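Local coordinates for ribosomal RNA small subunit methyltransferase Nep1 (Archaeoglobus fulgidus, PDB 3O7B), which probably methylates the N1 position of a specific pseudouridine in 16S ribosomal RNA during ribosome biogenesis, using S-adenosylmethionine as methyl donor and working as a homodimer, at residues A[38-41]-A[42-46]; A[88-91]-A[92-96]; A[144-148]-A[149-153]; A[158-161]-A[162-166]; A[199-202]-A[203-207]. One frame throughout, in Å; residues are numbered along the deposited sequence. Where two conformers were deposited one is given.

Contact 1: A[38-41]-A[42-46]; sequences ELIP and QKIRG
The guanidinium of R45 turns back along the chain and meets the carbonyl of I40 side-on, giving it both NE and NH2. NE lies 2.8 Å from I40 O and NH2 lies 3.0 Å from the same oxygen. That oxygen sits only 4° out of the guanidinium plane, whereas the two donors reach the carbonyl differently: NH2 lies in its plane and NE stands above it. R45 is extended from CG to NE, which carries the group across the turn, and CA of Q42 lies over one guanidinium face, toward its rim. On the apolar side, I40 and I44 cross at about a right angle, with I40 CG2 3.7 Å from I44 CG1. P41 and I44 instead run side by side, P41 CD being 4.0 Å from I44 CD1. The 3-10 turn of residues 42-44 is fastened by I44 N to P41 O, 3.2 Å and nearly straight at 163°. R45 also has a weak, long ion pair with E62, and I40 packs on I64. Two N-H groups converging on one carbonyl imply that the positive side chain probably polarises it, tying this loop between strand 28-35 and helix 48-57 into a compact turn.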
# COMPACT_ATOMS: atom_id res chain seq x y z
N GLU A 38 -13.36 -12.14 -1.62
CA GLU A 38 -14.32 -13.24 -1.51
C GLU A 38 -13.64 -14.49 -0.98
O GLU A 38 -12.43 -14.67 -1.15
CB GLU A 38 -14.96 -13.53 -2.88
CG GLU A 38 -14.05 -14.25 -3.88
CD GLU A 38 -14.64 -14.27 -5.27
OE1 GLU A 38 -15.80 -14.74 -5.39
OE2 GLU A 38 -13.97 -13.83 -6.22
N LEU A 39 -14.44 -15.37 -0.37
CA LEU A 39 -13.97 -16.68 -0.00
C LEU A 39 -13.88 -17.59 -1.24
O LEU A 39 -14.48 -17.30 -2.28
CB LEU A 39 -14.87 -17.29 1.07
CG LEU A 39 -14.98 -16.50 2.38
CD1 LEU A 39 -15.98 -17.13 3.32
CD2 LEU A 39 -13.61 -16.35 3.03
N ILE A 40 -13.12 -18.67 -1.14
CA ILE A 40 -12.94 -19.56 -2.28
C ILE A 40 -14.33 -20.07 -2.74
O ILE A 40 -15.07 -20.63 -1.92
CB ILE A 40 -11.98 -20.73 -1.93
CG1 ILE A 40 -10.56 -20.18 -1.70
CG2 ILE A 40 -11.96 -21.76 -3.06
CD1 ILE A 40 -9.56 -21.21 -1.17
N PRO A 41 -14.69 -19.84 -4.02
CA PRO A 41 -15.98 -20.32 -4.54
C PRO A 41 -16.12 -21.83 -4.46
O PRO A 41 -15.15 -22.58 -4.62
CB PRO A 41 -15.96 -19.87 -6.01
CG PRO A 41 -15.02 -18.74 -6.05
CD PRO A 41 -13.95 -19.10 -5.05
N GLN A 42 -17.36 -22.25 -4.22
CA GLN A 42 -17.74 -23.64 -3.97
C GLN A 42 -17.13 -24.61 -4.98
O GLN A 42 -16.55 -25.63 -4.61
CB GLN A 42 -19.27 -23.77 -4.02
CG GLN A 42 -20.05 -22.49 -3.64
CD GLN A 42 -19.75 -21.28 -4.56
OE1 GLN A 42 -19.61 -21.42 -5.78
NE2 GLN A 42 -19.64 -20.10 -3.95
N LYS A 43 -17.26 -24.26 -6.26
CA LYS A 43 -16.97 -25.19 -7.35
C LYS A 43 -15.49 -25.50 -7.59
O LYS A 43 -15.16 -26.40 -8.35
CB LYS A 43 -17.62 -24.69 -8.65
CG LYS A 43 -17.02 -23.41 -9.21
CD LYS A 43 -17.69 -23.03 -10.53
CE LYS A 43 -16.82 -22.12 -11.37
NZ LYS A 43 -17.37 -21.97 -12.75
N ILE A 44 -14.60 -24.75 -6.93
CA ILE A 44 -13.16 -25.00 -7.08
C ILE A 44 -12.50 -25.49 -5.78
O ILE A 44 -11.29 -25.67 -5.72
CB ILE A 44 -12.41 -23.76 -7.67
CG1 ILE A 44 -12.40 -22.58 -6.68
CG2 ILE A 44 -12.98 -23.36 -9.03
CD1 ILE A 44 -11.36 -21.52 -6.99
N ARG A 45 -13.32 -25.74 -4.76
CA ARG A 45 -12.82 -26.14 -3.44
C ARG A 45 -12.12 -27.50 -3.39
O ARG A 45 -11.36 -27.78 -2.46
CB ARG A 45 -13.93 -26.06 -2.39
CG ARG A 45 -14.32 -24.63 -2.06
CD ARG A 45 -15.47 -24.53 -1.08
NE ARG A 45 -15.98 -23.16 -1.02
CZ ARG A 45 -17.18 -22.81 -0.57
NH1 ARG A 45 -18.03 -23.72 -0.11
NH2 ARG A 45 -17.54 -21.53 -0.57
N GLY A 46 -12.38 -28.32 -4.40
CA GLY A 46 -11.77 -29.65 -4.51
C GLY A 46 -10.51 -29.69 -5.35
O GLY A 46 -9.85 -30.73 -5.43

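Contact 2: A[88-91]-A[92-96]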
# COMPACT_ATOMS: atom_id res chain seq x y z
N ASP A 88 -5.15 -7.70 -2.23
CA ASP A 88 -4.07 -6.74 -1.98
C ASP A 88 -4.46 -5.33 -2.40
O ASP A 88 -4.02 -4.33 -1.82
CB ASP A 88 -2.81 -7.14 -2.74
CG ASP A 88 -3.07 -7.36 -4.21
OD1 ASP A 88 -3.73 -8.38 -4.52
OD2 ASP A 88 -2.62 -6.53 -5.04
N ILE A 89 -5.31 -5.23 -3.43
CA ILE A 89 -5.62 -3.90 -3.95
C ILE A 89 -6.40 -3.08 -2.91
O ILE A 89 -6.02 -1.96 -2.55
CB ILE A 89 -6.40 -3.97 -5.28
CG1 ILE A 89 -5.51 -4.60 -6.35
CG2 ILE A 89 -6.87 -2.58 -5.71
CD1 ILE A 89 -6.27 -4.99 -7.62
N VAL A 90 -7.50 -3.65 -2.41
CA VAL A 90 -8.28 -2.90 -1.45
C VAL A 90 -7.53 -2.75 -0.11
O VAL A 90 -7.69 -1.74 0.57
CB VAL A 90 -9.72 -3.51 -1.28
CG1 VAL A 90 -9.71 -4.81 -0.51
CG2 VAL A 90 -10.66 -2.50 -0.62
N HIS A 91 -6.68 -3.71 0.22
CA HIS A 91 -5.84 -3.60 1.44
C HIS A 91 -5.06 -2.29 1.43
O HIS A 91 -5.14 -1.52 2.39
CB HIS A 91 -4.87 -4.78 1.50
CG HIS A 91 -3.94 -4.73 2.68
ND1 HIS A 91 -2.60 -5.05 2.57
CD2 HIS A 91 -4.15 -4.38 3.97
CE1 HIS A 91 -2.03 -4.92 3.76
NE2 HIS A 91 -2.94 -4.51 4.62
N GLN A 92 -4.34 -2.04 0.34
CA GLN A 92 -3.44 -0.90 0.33
C GLN A 92 -4.21 0.40 0.26
O GLN A 92 -3.83 1.40 0.88
CB GLN A 92 -2.46 -1.03 -0.84
CG GLN A 92 -1.57 -2.29 -0.73
CD GLN A 92 -1.07 -2.83 -2.06
OE1 GLN A 92 -1.34 -2.28 -3.13
NE2 GLN A 92 -0.33 -3.95 -1.99
N CYS A 93 -5.32 0.41 -0.48
CA CYS A 93 -6.11 1.61 -0.58
C CYS A 93 -6.73 1.98 0.75
O CYS A 93 -6.76 3.15 1.13
CB CYS A 93 -7.23 1.44 -1.61
SG CYS A 93 -6.65 1.31 -3.32
N LEU A 94 -7.21 0.97 1.47
CA LEU A 94 -7.78 1.21 2.80
C LEU A 94 -6.72 1.71 3.77
O LEU A 94 -6.98 2.59 4.58
CB LEU A 94 -8.39 -0.06 3.38
CG LEU A 94 -9.75 -0.45 2.79
CD1 LEU A 94 -10.04 -1.88 3.20
CD2 LEU A 94 -10.82 0.52 3.28
N LEU A 95 -5.51 1.13 3.70
CA LEU A 95 -4.46 1.61 4.61
C LEU A 95 -4.20 3.09 4.42
O LEU A 95 -4.18 3.86 5.37
CB LEU A 95 -3.16 0.83 4.42
CG LEU A 95 -3.12 -0.61 4.91
CD1 LEU A 95 -1.71 -1.19 4.68
CD2 LEU A 95 -3.53 -0.73 6.38
N LEU A 96 -4.02 3.50 3.17
CA LEU A 96 -3.73 4.90 2.90
C LEU A 96 -4.88 5.80 3.34
O LEU A 96 -4.67 6.81 4.00
CB LEU A 96 -3.44 5.11 1.42
CG LEU A 96 -3.28 6.56 0.98
CD1 LEU A 96 -2.22 7.30 1.84
CD2 LEU A 96 -2.92 6.59 -0.46
O HOH W 1 -2.21 -3.66 -5.40
O HOH W 2 -3.74 -1.05 -3.97
O HOH W 3 -0.52 -5.45 0.62
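Q92 folds back along helix 87-98 over the preceding turn, where its side chain lies against the carbonyl of D88. Its CB is 3.8 Å from D88 O, and CG comes closer, to 3.4 Å from that oxygen. CG stands anti to the carbonyl carbon of Q92 itself (chi1 -62°), and the chain then runs extended, which brings CD within 3.3 Å of D88 O. At the tip the amide divides its work. OE1 lies 2.8 Å from each of two waters, one also close to D88 OD2 and the other to I89 O. NE2 donates to a third water, 3.0 Å away, which lies in the ring plane of H91 at the edge, 2.9 Å from ND1. NE2 also donates to R127 O of the second subunit.

The backbone beneath is regular alpha helix, exemplified by L94 N to V90 O at 2.9 Å and 163°. Further along, H91 and L95 approach each other at a slant, H91 NE2 lying 3.5 Å from L95 CD1, while V90 and L94 lie side by side and point the same way. The H91 ring stacks with F132, and its NE2 bonds to P126 O. D88 forms a salt bridge with R86, consistent with its predicted role of stabilising R86, itself predicted to contact the rRNA. The buried amide of Q92 therefore has partners at both ends: water lies between it and both the D88 carboxylate and the H91 imidazole, while NE2 bonds across the dimer interface.

Contact 3: A[144-148]-A[149-153]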
# COMPACT_ATOMS: atom_id res chain seq x y z
N ARG A 144 -18.84 -9.55 11.70
CA ARG A 144 -18.48 -8.29 12.33
C ARG A 144 -17.23 -8.43 13.19
O ARG A 144 -17.03 -9.45 13.85
CB ARG A 144 -19.61 -7.75 13.20
CG ARG A 144 -20.11 -8.75 14.25
CD ARG A 144 -20.79 -8.07 15.44
NE ARG A 144 -21.53 -6.86 15.06
CZ ARG A 144 -21.78 -5.84 15.88
NH1 ARG A 144 -21.37 -5.86 17.14
NH2 ARG A 144 -22.46 -4.79 15.43
N ILE A 145 -16.44 -7.36 13.18
CA ILE A 145 -15.20 -7.26 13.97
C ILE A 145 -15.45 -6.14 14.96
O ILE A 145 -15.90 -5.06 14.58
CB ILE A 145 -13.99 -6.92 13.05
CG1 ILE A 145 -13.74 -8.04 12.00
CG2 ILE A 145 -12.70 -6.62 13.88
CD1 ILE A 145 -13.37 -9.43 12.54
N THR A 146 -15.18 -6.37 16.25
CA THR A 146 -15.55 -5.41 17.28
C THR A 146 -14.41 -5.08 18.25
O THR A 146 -13.52 -5.93 18.49
CB THR A 146 -16.74 -5.89 18.14
OG1 THR A 146 -16.32 -7.00 18.95
CG2 THR A 146 -17.94 -6.30 17.28
N ALA A 147 -14.46 -3.87 18.79
CA ALA A 147 -13.63 -3.45 19.92
C ALA A 147 -14.60 -3.41 21.11
O ALA A 147 -15.19 -2.38 21.43
CB ALA A 147 -13.03 -2.11 19.67
N GLY A 148 -14.77 -4.56 21.76
CA GLY A 148 -15.77 -4.68 22.82
C GLY A 148 -17.14 -4.39 22.23
O GLY A 148 -17.56 -5.06 21.28
N ASP A 149 -17.82 -3.39 22.78
CA ASP A 149 -19.16 -2.98 22.33
C ASP A 149 -19.18 -2.16 21.04
O ASP A 149 -20.25 -1.92 20.48
CB ASP A 149 -19.87 -2.18 23.43
CG ASP A 149 -20.30 -3.04 24.60
OD1 ASP A 149 -20.45 -4.27 24.45
OD2 ASP A 149 -20.50 -2.47 25.69
N THR A 150 -18.01 -1.72 20.57
CA THR A 150 -17.91 -0.85 19.39
C THR A 150 -17.63 -1.68 18.14
O THR A 150 -16.70 -2.48 18.12
CB THR A 150 -16.77 0.17 19.58
OG1 THR A 150 -17.03 0.98 20.74
CG2 THR A 150 -16.63 1.08 18.36
N THR A 151 -18.41 -1.47 17.09
CA THR A 151 -18.18 -2.16 15.83
C THR A 151 -17.07 -1.47 15.05
O THR A 151 -17.07 -0.25 14.89
CB THR A 151 -19.47 -2.22 15.00
OG1 THR A 151 -20.46 -2.92 15.76
CG2 THR A 151 -19.22 -2.98 13.72
N LEU A 152 -16.09 -2.26 14.62
CA LEU A 152 -14.98 -1.78 13.79
C LEU A 152 -15.20 -2.05 12.31
O LEU A 152 -14.91 -1.19 11.46
CB LEU A 152 -13.66 -2.43 14.23
CG LEU A 152 -13.18 -2.09 15.65
CD1 LEU A 152 -11.85 -2.82 15.91
CD2 LEU A 152 -13.02 -0.59 15.86
N ILE A 153 -15.70 -3.25 11.99
CA ILE A 153 -15.95 -3.64 10.61
C ILE A 153 -17.16 -4.54 10.62
O ILE A 153 -17.26 -5.41 11.46
CB ILE A 153 -14.78 -4.42 9.98
CG1 ILE A 153 -13.42 -3.76 10.28
CG2 ILE A 153 -15.03 -4.61 8.47
CD1 ILE A 153 -12.20 -4.61 9.82
O HOH W 4 -20.93 -3.72 18.33
O HOH W 5 -14.66 0.02 22.39
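I145 and I153 form the tight end of this beta hairpin, their CB atoms 4.0 Å apart on one face of the sheet. I145 N donates to I153 O at 2.7 Å, almost straight (171°) and in the carbonyl plane. In return I145 O takes two N-H groups, from L152 at 2.8 Å and from I153 at 3.2 Å. Two residues thus face one: a classic beta bulge. L152 reaches across to A147, with CD1 4.0 Å from A147 CB. The pair A147 and T150 then closes the strands through a type II' turn, in which G148 has positive phi (60°).

The R144 and T151 side is looser and watery. In one of its two conformers, R144 has CG set between its backbone N and carbonyl carbon (chi1 54°), and its bent chain crosses T151 at about a right angle and forms a salt bridge with E154. T151 OG1 then lies over one guanidinium face, a placement unsuited to a direct hydrogen bond. A water donates to D149 O and lies 2.7 Å from T151 OG1; its link to R144 is doubtful. Separately, at the exposed turn, a second water spans A147 O and T150 OG1.

I145 and I153 pack against L135 of helix 129-142, and I153 also touches I117 of strand 116-119. Strand 144-147 is the outermost at this end of the mixed sheet, with strand 150-156 between it and strand 116-119.

Contact 4: A[158-161]-A[162-166]; sequences VGLR and DIVRG
The backbone enters the short helix 160-163 with G159 at the N-cap, where D162 N donates to G159 O at 2.9 Å with a bent angle of 144°; the bond from I163 N to L160 O that follows is weak. The D162 side chain then reaches back to the start of this turn. Its OD2 accepts from G159 N at 2.8 Å and 164°, using the lone pair directed away from OD1. With chi1 at -53° the carboxylate of D162 is swung to the backbone-N side, beside the N-terminal end of the helix. V158 covers the approach obliquely, its CB 3.6 Å from D162 OD2.

R161 runs alongside D162 and points the same way, so that its aliphatic CG lies 3.6 Å from D162 OD1. The charged ends do not meet, R161 NE being 5.5 Å from D162 OD1, and R161 is paired instead with E208 in a salt bridge. L160 and I163 form the buried pair, L160 CD1 meeting I163 CD1 at 4.0 Å in a slanting contact. V158 adds its CG2 to I163 CG2 from the exposed side, at the same separation. L160 continues onto V31 and L33 of strand 28-35 and onto L209 of helix 203-209, while I163 packs on V31 and Y108.

The N3 carboxylate accepting the N-cap N-H is one half of a capping box; the other half is absent, because glycine has no side chain to cap with. The carboxylate lies at the N-terminal end of a very short helix, whose N-H groups would probably favour its ionised form.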
# COMPACT_ATOMS: atom_id res chain seq x y z
N VAL A 158 -27.68 -4.12 3.28
CA VAL A 158 -28.16 -3.14 2.31
C VAL A 158 -27.37 -3.33 1.02
O VAL A 158 -26.45 -4.15 0.95
CB VAL A 158 -28.01 -1.69 2.81
CG1 VAL A 158 -28.72 -1.49 4.14
CG2 VAL A 158 -26.51 -1.28 2.91
N GLY A 159 -27.73 -2.57 -0.00
CA GLY A 159 -27.02 -2.62 -1.27
C GLY A 159 -26.25 -1.34 -1.49
O GLY A 159 -26.35 -0.37 -0.74
N LEU A 160 -25.48 -1.36 -2.58
CA LEU A 160 -24.73 -0.20 -2.99
C LEU A 160 -25.60 1.05 -3.12
O LEU A 160 -25.21 2.13 -2.72
CB LEU A 160 -23.98 -0.51 -4.29
CG LEU A 160 -23.14 0.61 -4.87
CD1 LEU A 160 -22.10 1.14 -3.85
CD2 LEU A 160 -22.47 0.10 -6.10
N ARG A 161 -26.82 0.88 -3.64
CA ARG A 161 -27.72 2.02 -3.82
C ARG A 161 -28.02 2.74 -2.50
O ARG A 161 -28.26 3.94 -2.45
CB ARG A 161 -29.03 1.58 -4.50
CG ARG A 161 -29.87 0.61 -3.66
CD ARG A 161 -31.23 0.30 -4.31
NE ARG A 161 -31.07 -0.42 -5.57
CZ ARG A 161 -32.09 -0.86 -6.30
NH1 ARG A 161 -33.33 -0.68 -5.89
NH2 ARG A 161 -31.85 -1.50 -7.44
N ASP A 162 -27.99 1.99 -1.40
CA ASP A 162 -28.37 2.54 -0.13
C ASP A 162 -27.26 3.34 0.54
O ASP A 162 -27.52 4.31 1.23
CB ASP A 162 -28.88 1.40 0.76
CG ASP A 162 -29.97 0.59 0.06
OD1 ASP A 162 -31.00 1.21 -0.29
OD2 ASP A 162 -29.80 -0.62 -0.18
N ILE A 163 -26.00 2.97 0.29
CA ILE A 163 -24.93 3.71 0.96
C ILE A 163 -24.56 5.02 0.27
O ILE A 163 -23.90 5.89 0.85
CB ILE A 163 -23.68 2.83 1.22
CG1 ILE A 163 -23.13 2.27 -0.09
CG2 ILE A 163 -24.03 1.72 2.23
CD1 ILE A 163 -21.73 1.66 0.06
N VAL A 164 -25.02 5.18 -0.97
CA VAL A 164 -24.82 6.44 -1.69
C VAL A 164 -26.03 7.39 -1.62
O VAL A 164 -26.00 8.48 -2.18
CB VAL A 164 -24.41 6.20 -3.17
CG1 VAL A 164 -23.10 5.43 -3.25
CG2 VAL A 164 -25.52 5.47 -3.96
N ARG A 165 -27.09 6.97 -0.92
CA ARG A 165 -28.22 7.86 -0.61
C ARG A 165 -27.75 9.13 0.07
O ARG A 165 -26.98 9.07 1.03
CB ARG A 165 -29.21 7.20 0.36
CG ARG A 165 -30.29 6.37 -0.24
CD ARG A 165 -31.20 5.77 0.85
NE ARG A 165 -32.24 6.69 1.33
CZ ARG A 165 -32.49 7.00 2.60
NH1 ARG A 165 -31.77 6.48 3.59
NH2 ARG A 165 -33.47 7.85 2.88
N GLY A 166 -28.23 10.28 -0.40
CA GLY A 166 -27.96 11.56 0.26
C GLY A 166 -26.58 12.15 0.04
O GLY A 166 -26.21 13.15 0.65

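Contact 5: A[199-202]-A[203-207]. With SAH (S-adenosyl-L-homocysteine), chain C.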
# COMPACT_ATOMS: atom_id res chain seq x y z
N GLY A 199 -10.52 -5.10 -16.32
CA GLY A 199 -11.90 -5.03 -16.79
C GLY A 199 -12.58 -3.72 -16.45
O GLY A 199 -11.95 -2.77 -15.99
N ASP A 200 -13.88 -3.67 -16.72
CA ASP A 200 -14.68 -2.47 -16.50
C ASP A 200 -15.72 -2.78 -15.44
O ASP A 200 -15.97 -3.94 -15.16
CB ASP A 200 -15.40 -2.08 -17.79
CG ASP A 200 -14.44 -1.66 -18.88
OD1 ASP A 200 -14.17 -2.49 -19.78
OD2 ASP A 200 -13.93 -0.52 -18.82
N PHE A 201 -16.33 -1.75 -14.87
CA PHE A 201 -17.41 -1.96 -13.90
C PHE A 201 -18.53 -2.80 -14.48
O PHE A 201 -18.87 -2.66 -15.66
CB PHE A 201 -17.99 -0.63 -13.44
CG PHE A 201 -17.02 0.22 -12.67
CD1 PHE A 201 -16.68 -0.10 -11.37
CD2 PHE A 201 -16.47 1.36 -13.24
CE1 PHE A 201 -15.79 0.70 -10.65
CE2 PHE A 201 -15.57 2.16 -12.53
CZ PHE A 201 -15.24 1.82 -11.23
N PHE A 202 -19.10 -3.69 -13.68
CA PHE A 202 -20.36 -4.35 -14.05
C PHE A 202 -21.43 -3.30 -14.30
O PHE A 202 -21.51 -2.27 -13.62
CB PHE A 202 -20.85 -5.25 -12.92
CG PHE A 202 -19.97 -6.45 -12.65
CD1 PHE A 202 -19.58 -7.32 -13.68
CD2 PHE A 202 -19.56 -6.74 -11.34
CE1 PHE A 202 -18.78 -8.43 -13.42
CE2 PHE A 202 -18.76 -7.85 -11.06
CZ PHE A 202 -18.37 -8.70 -12.10
N GLU A 203 -22.30 -3.57 -15.27
CA GLU A 203 -23.44 -2.69 -15.50
C GLU A 203 -24.31 -2.55 -14.25
O GLU A 203 -24.79 -1.44 -13.96
CB GLU A 203 -24.26 -3.16 -16.70
CG GLU A 203 -23.61 -2.89 -18.06
CD GLU A 203 -23.24 -1.41 -18.27
OE1 GLU A 203 -24.00 -0.51 -17.84
OE2 GLU A 203 -22.17 -1.16 -18.87
N GLU A 204 -24.49 -3.64 -13.51
CA GLU A 204 -25.25 -3.60 -12.26
C GLU A 204 -24.70 -2.58 -11.27
O GLU A 204 -25.45 -1.84 -10.65
CB GLU A 204 -25.35 -4.99 -11.61
CG GLU A 204 -26.13 -4.96 -10.29
CD GLU A 204 -26.44 -6.34 -9.72
OE1 GLU A 204 -26.01 -7.36 -10.30
OE2 GLU A 204 -27.12 -6.38 -8.67
N THR A 205 -23.37 -2.55 -11.12
CA THR A 205 -22.73 -1.60 -10.22
C THR A 205 -23.08 -0.16 -10.59
O THR A 205 -23.47 0.64 -9.75
CB THR A 205 -21.20 -1.79 -10.25
OG1 THR A 205 -20.89 -3.14 -9.89
CG2 THR A 205 -20.49 -0.84 -9.29
N LEU A 206 -22.97 0.15 -11.88
CA LEU A 206 -23.29 1.50 -12.34
C LEU A 206 -24.76 1.85 -12.13
O LEU A 206 -25.08 2.97 -11.75
CB LEU A 206 -22.91 1.68 -13.82
CG LEU A 206 -21.46 1.38 -14.18
CD1 LEU A 206 -21.27 1.35 -15.71
CD2 LEU A 206 -20.53 2.39 -13.54
N ARG A 207 -25.65 0.88 -12.37
CA ARG A 207 -27.07 1.12 -12.09
C ARG A 207 -27.33 1.42 -10.61
O ARG A 207 -28.10 2.31 -10.28
CB ARG A 207 -27.91 -0.07 -12.55
CG ARG A 207 -27.98 -0.24 -14.06
CD ARG A 207 -29.12 -1.17 -14.49
NE ARG A 207 -28.98 -2.53 -13.96
CZ ARG A 207 -28.29 -3.50 -14.55
NH1 ARG A 207 -27.65 -3.29 -15.70
NH2 ARG A 207 -28.24 -4.71 -13.98
N SAH C . -10.83 -0.26 -15.60
CA SAH C . -9.39 -0.46 -15.29
CB SAH C . -9.24 -1.52 -14.20
CG SAH C . -9.43 -0.95 -12.79
SD SAH C . -8.26 0.39 -12.40
C SAH C . -8.58 -0.85 -16.53
O SAH C . -9.11 -0.86 -17.64
C5' SAH C . -8.74 0.88 -10.73
C4' SAH C . -9.68 2.07 -10.57
O4' SAH C . -8.99 3.30 -10.67
C3' SAH C . -10.76 2.18 -11.64
O3' SAH C . -11.82 1.28 -11.40
C2' SAH C . -11.17 3.62 -11.49
O2' SAH C . -12.04 3.79 -10.37
C1' SAH C . -9.85 4.31 -11.18
N9 SAH C . -9.15 4.92 -12.34
C8 SAH C . -8.20 4.34 -13.15
N7 SAH C . -7.78 5.26 -14.05
C5 SAH C . -8.42 6.42 -13.81
C6 SAH C . -8.39 7.67 -14.42
N6 SAH C . -7.58 7.91 -15.47
N1 SAH C . -9.18 8.68 -13.94
C2 SAH C . -10.03 8.46 -12.87
N3 SAH C . -10.07 7.22 -12.28
C4 SAH C . -9.29 6.22 -12.74
O HOH W 6 -19.17 -0.79 -17.69
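The loop 199-202 borders the S-adenosylhomocysteine pocket and leads directly into helix 203-209, with F202 at the N-cap position. G199 O accepts a hydrogen bond from the amino N of the ligand, 2.8 Å away. Two residues on, the F201 ring directs CZ to within 3.5 Å of the ribose O3', approaching it obliquely. The same phenylalanine is fixed from its other end: F201 CB lies 3.9 Å from L206 CD2, the two side chains crossing at about a right angle. CG of F201 stands beside its backbone N (chi1 -65°), carrying the ring away from the helix toward the nucleoside. F196 meets that ring edge-to-face, and L171 of strand 168-172 touches both F201 and L206.

Such a ligand-binding loop between strand 189-194 and the following helix belongs to the SPOUT class of methyltransferases, whose cofactor sites are built from loops of the knotted C-terminal region. Here the helix begins with a weak bond, L206 N to F202 O at 3.3 Å. The F202 ring leads away from the helix, to F80 (edge-to-face) and K83 (cation-pi). T205 OG1 sits at the edge of that ring, near the plane, and 3.7 Å from F202 CB. The hydroxyl is hydrogen-bonded to E34 OE2, which also accepts from F202 N. A water donates to F201 O, 2.8 Å away, and to E203 OE2, 3.2 Å away.

How the contacts relate
Along the chain the five contacts follow in series, from contact 1 in the loop after strand 28-35 to contact 5 at the start of helix 203-209. Contacts 4 and 5 are the nearest pair, their centres about 15 Å apart, and they touch where L160 CD2 packs 3.8 Å from T205 O. Contacts 3 and 5 are the farthest, at about 31 Å on opposite sides of the chain's centre. The hairpin of contact 3 forms one edge of the mixed sheet, while the helices of contacts 2 and 4 and the cofactor loop of contact 5 pack against its strand 28-35, with contact 1 off to one side.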